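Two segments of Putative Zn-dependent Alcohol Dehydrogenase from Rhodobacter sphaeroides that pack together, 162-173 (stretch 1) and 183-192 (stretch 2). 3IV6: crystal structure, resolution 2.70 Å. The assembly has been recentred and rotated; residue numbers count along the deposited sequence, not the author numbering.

Stretch 1, residues 162-173: YGEQSGTLAKFF
Stretch 2 183-192: REAGDVLDRA

The two stretches bury 523 Å² between them, both sides summed, and Tyr162, Arg191 and Glu184 cover the most. The register is fixed at two points, the CA atoms of Tyr162 and Val188 lying 6.0 Å apart and those of Phe172 and Glu184 5.3 Å apart; the chains therefore run in opposite senses across the contact.

Stretch 1 enters in a helix that begins earlier in the chain (Tyr162 phi/psi -73/-6). A type I turn from Glu164 to Gly167 follows, with Gly167 N bonded to Glu164 O at 2.7 Å. Gly167, at phi/psi 64/21, leaves helical geometry in a Schellman motif, a positive phi that favours glycine; the Thr168 N to Gly163 O bond (2.9 Å) is weak. A weakly bonded helical segment then spans about 169-172. In stretch 2, Gly186 (43/-112) precedes the helix 187-192, where Leu189 N bonds Gly186 O at 3.0 Å.

Tyr162 (chi1 -61°, m; chi2 -13°) points its CA-to-CB bond toward stretch 2. The guanidinium of Arg191 lies flat on its ring, planes at 14°, and Arg191 CZ is 4.1 Å from the ring centroid of Tyr162, 30° off the normal: an off-centre cation-pi contact. The guanidinium of the long arginine (chi1 -166°, t; chi2 147° and chi3 119°, both between wells) covers the face, while Arg191 CG packs against the rim at Tyr162 CD2 (3.3 Å). Gln165 OE1 lies near the guanidinium plane, 3.0 Å from Arg191 NH2, but the angle is too poor for a hydrogen bond.

Beside this stack, buried Val188 (chi1 -179°, t) supplies a compact branched surface: its CG1 is 3.7 Å from Tyr162 CB, and its CG2 is 3.5 Å from Tyr162 O and 3.8 Å from Thr168 OG1. Gly163 N approaches Val188 CG1 at 3.8 Å. An ideal CB on Gly163 would come within 2.8 Å of Phe172 CZ, so the bare glycine leaves room for that ring.

The CA-to-CB bond of Phe172 (chi1 68°, p; chi2 -103°), also buried, points toward stretch 2. Ala185 CB lies over its face, 3.3 Å from the Phe172 ring centroid and 17° off the normal, a CH-pi contact; Phe172 CD1 to Ala185 CB, at 3.1 Å, is unusually tight and calls for caution at 2.70 Å resolution.

At the more exposed margin, Glu184 (chi1 -76°, m; chi2 -92°, between wells) both packs and pairs. Its CA-to-CB bond points toward stretch 1, and Phe172 CB lies 3.6 Å from Glu184 C and 4.0 Å from Glu184 CB. Its carboxylate accepts a hydrogen bond within a salt bridge, Lys171 NZ to Glu184 OE1 at 2.9 Å. The CA-to-CB bond of Lys171 points sideways, but its extended chain (chi1-chi3 t, chi4 50°, p) carries the amine across.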

# COMPACT_ATOMS: atom_id res chain seq x y z
N TYR A 162 -23.31 -8.35 7.98
CA TYR A 162 -24.21 -8.69 6.87
C TYR A 162 -23.88 -10.05 6.19
O TYR A 162 -24.62 -10.54 5.32
CB TYR A 162 -24.21 -7.55 5.83
CG TYR A 162 -24.69 -6.18 6.33
CD1 TYR A 162 -25.35 -6.04 7.54
CD2 TYR A 162 -24.49 -5.04 5.55
CE1 TYR A 162 -25.78 -4.81 7.98
CE2 TYR A 162 -24.93 -3.80 5.98
CZ TYR A 162 -25.57 -3.69 7.19
OH TYR A 162 -26.01 -2.45 7.63
N GLY A 163 -22.78 -10.65 6.62
CA GLY A 163 -22.36 -11.93 6.10
C GLY A 163 -22.61 -13.04 7.10
O GLY A 163 -22.64 -14.21 6.74
N GLU A 164 -22.77 -12.65 8.36
CA GLU A 164 -23.21 -13.53 9.43
C GLU A 164 -24.72 -13.80 9.29
O GLU A 164 -25.17 -14.96 9.27
CB GLU A 164 -22.96 -12.83 10.76
CG GLU A 164 -22.95 -13.74 11.96
CD GLU A 164 -21.58 -14.36 12.17
OE1 GLU A 164 -21.43 -15.55 11.82
OE2 GLU A 164 -20.67 -13.65 12.67
N GLN A 165 -25.49 -12.73 9.21
CA GLN A 165 -26.93 -12.83 9.01
C GLN A 165 -27.24 -13.68 7.80
O GLN A 165 -28.29 -14.29 7.70
CB GLN A 165 -27.52 -11.44 8.81
CG GLN A 165 -27.57 -10.58 10.06
CD GLN A 165 -28.05 -9.17 9.76
OE1 GLN A 165 -28.35 -8.83 8.61
NE2 GLN A 165 -28.12 -8.34 10.80
N SER A 166 -26.30 -13.70 6.86
CA SER A 166 -26.47 -14.45 5.63
C SER A 166 -25.86 -15.86 5.77
O SER A 166 -26.11 -16.77 4.98
CB SER A 166 -25.80 -13.68 4.50
OG SER A 166 -26.27 -14.10 3.24
N GLY A 167 -25.06 -16.04 6.81
CA GLY A 167 -24.35 -17.28 7.03
C GLY A 167 -23.34 -17.60 5.94
O GLY A 167 -22.94 -18.75 5.78
N THR A 168 -22.92 -16.59 5.19
CA THR A 168 -21.93 -16.78 4.14
C THR A 168 -20.53 -16.42 4.59
O THR A 168 -19.59 -16.56 3.81
CB THR A 168 -22.23 -15.96 2.84
OG1 THR A 168 -22.85 -14.69 3.17
CG2 THR A 168 -23.10 -16.77 1.87
N LEU A 169 -20.41 -15.95 5.83
CA LEU A 169 -19.20 -15.27 6.29
C LEU A 169 -17.94 -16.10 6.05
O LEU A 169 -16.94 -15.58 5.54
CB LEU A 169 -19.29 -14.91 7.75
CG LEU A 169 -18.06 -14.17 8.24
CD1 LEU A 169 -17.90 -12.88 7.44
CD2 LEU A 169 -18.14 -13.90 9.71
N ALA A 170 -18.00 -17.38 6.41
CA ALA A 170 -16.86 -18.28 6.19
C ALA A 170 -16.43 -18.41 4.73
O ALA A 170 -15.30 -18.75 4.44
CB ALA A 170 -17.12 -19.63 6.80
N LYS A 171 -17.34 -18.14 3.80
CA LYS A 171 -17.06 -18.27 2.37
C LYS A 171 -16.07 -17.22 1.83
O LYS A 171 -15.39 -17.46 0.83
CB LYS A 171 -18.39 -18.27 1.58
CG LYS A 171 -18.25 -18.29 0.07
CD LYS A 171 -19.61 -18.16 -0.58
CE LYS A 171 -19.51 -17.72 -2.01
NZ LYS A 171 -18.55 -18.61 -2.65
N PHE A 172 -16.00 -16.06 2.48
CA PHE A 172 -15.17 -14.95 2.02
C PHE A 172 -14.30 -14.32 3.13
O PHE A 172 -13.58 -13.35 2.88
CB PHE A 172 -16.02 -13.87 1.35
CG PHE A 172 -16.94 -13.13 2.30
CD1 PHE A 172 -18.29 -13.41 2.33
CD2 PHE A 172 -16.45 -12.15 3.16
CE1 PHE A 172 -19.15 -12.73 3.20
CE2 PHE A 172 -17.31 -11.46 4.04
CZ PHE A 172 -18.65 -11.75 4.06
N PHE A 173 -14.36 -14.86 4.34
CA PHE A 173 -13.48 -14.39 5.38
C PHE A 173 -12.83 -15.51 6.19
O PHE A 173 -13.52 -16.34 6.81
CB PHE A 173 -14.22 -13.41 6.28
CG PHE A 173 -13.44 -13.01 7.52
CD1 PHE A 173 -12.32 -12.17 7.42
CD2 PHE A 173 -13.82 -13.46 8.78
CE1 PHE A 173 -11.61 -11.79 8.56
CE2 PHE A 173 -13.11 -13.08 9.92
CZ PHE A 173 -12.01 -12.25 9.80
N ARG A 183 -14.89 -10.28 -3.74
CA ARG A 183 -15.60 -10.81 -4.89
C ARG A 183 -16.31 -12.12 -4.58
O ARG A 183 -16.87 -12.74 -5.47
CB ARG A 183 -14.59 -11.04 -6.02
CG ARG A 183 -15.16 -11.52 -7.34
CD ARG A 183 -14.05 -11.71 -8.35
NE ARG A 183 -14.57 -11.70 -9.71
CZ ARG A 183 -15.27 -12.70 -10.25
NH1 ARG A 183 -15.54 -13.78 -9.53
NH2 ARG A 183 -15.70 -12.61 -11.51
N GLU A 184 -16.27 -12.53 -3.32
CA GLU A 184 -16.79 -13.84 -2.92
C GLU A 184 -17.76 -13.71 -1.75
O GLU A 184 -18.37 -14.69 -1.33
CB GLU A 184 -15.64 -14.78 -2.54
CG GLU A 184 -14.89 -15.34 -3.74
CD GLU A 184 -15.44 -16.67 -4.21
OE1 GLU A 184 -16.66 -16.89 -4.05
OE2 GLU A 184 -14.66 -17.49 -4.73
N ALA A 185 -17.91 -12.49 -1.24
CA ALA A 185 -19.07 -12.13 -0.43
C ALA A 185 -20.29 -11.85 -1.31
O ALA A 185 -21.41 -11.76 -0.81
CB ALA A 185 -18.76 -10.94 0.45
N GLY A 186 -20.06 -11.71 -2.61
CA GLY A 186 -21.12 -11.36 -3.54
C GLY A 186 -22.03 -10.27 -3.00
O GLY A 186 -21.61 -9.13 -2.84
N ASP A 187 -23.28 -10.64 -2.73
CA ASP A 187 -24.33 -9.66 -2.52
C ASP A 187 -24.10 -8.87 -1.23
O ASP A 187 -24.61 -7.76 -1.08
CB ASP A 187 -25.70 -10.34 -2.48
CG ASP A 187 -26.83 -9.37 -2.20
OD1 ASP A 187 -27.10 -8.51 -3.06
OD2 ASP A 187 -27.45 -9.47 -1.12
N VAL A 188 -23.34 -9.45 -0.31
CA VAL A 188 -23.04 -8.80 0.96
C VAL A 188 -22.16 -7.58 0.75
O VAL A 188 -22.29 -6.57 1.45
CB VAL A 188 -22.34 -9.77 1.93
CG1 VAL A 188 -22.05 -9.07 3.25
CG2 VAL A 188 -23.19 -11.01 2.16
N LEU A 189 -21.25 -7.66 -0.22
CA LEU A 189 -20.36 -6.55 -0.53
C LEU A 189 -21.14 -5.27 -0.80
O LEU A 189 -20.91 -4.25 -0.16
CB LEU A 189 -19.48 -6.90 -1.73
CG LEU A 189 -18.30 -5.96 -2.00
CD1 LEU A 189 -17.42 -5.83 -0.76
CD2 LEU A 189 -17.48 -6.45 -3.18
N ASP A 190 -22.06 -5.34 -1.76
CA ASP A 190 -22.90 -4.19 -2.10
C ASP A 190 -23.46 -3.53 -0.85
O ASP A 190 -23.46 -2.31 -0.73
CB ASP A 190 -24.03 -4.62 -3.03
CG ASP A 190 -23.54 -5.31 -4.28
OD1 ASP A 190 -22.55 -6.07 -4.19
OD2 ASP A 190 -24.13 -5.10 -5.36
N ARG A 191 -23.94 -4.35 0.08
CA ARG A 191 -24.68 -3.85 1.24
C ARG A 191 -23.74 -3.17 2.23
O ARG A 191 -24.17 -2.34 3.04
CB ARG A 191 -25.43 -4.98 1.93
CG ARG A 191 -26.49 -4.52 2.92
CD ARG A 191 -27.67 -5.47 2.96
NE ARG A 191 -27.86 -6.06 4.28
CZ ARG A 191 -27.66 -7.34 4.57
NH1 ARG A 191 -27.26 -8.18 3.62
NH2 ARG A 191 -27.85 -7.78 5.80
N ALA A 192 -22.46 -3.52 2.17
CA ALA A 192 -21.51 -3.14 3.21
C ALA A 192 -20.70 -1.92 2.80
O ALA A 192 -20.07 -1.27 3.64
CB ALA A 192 -20.59 -4.31 3.54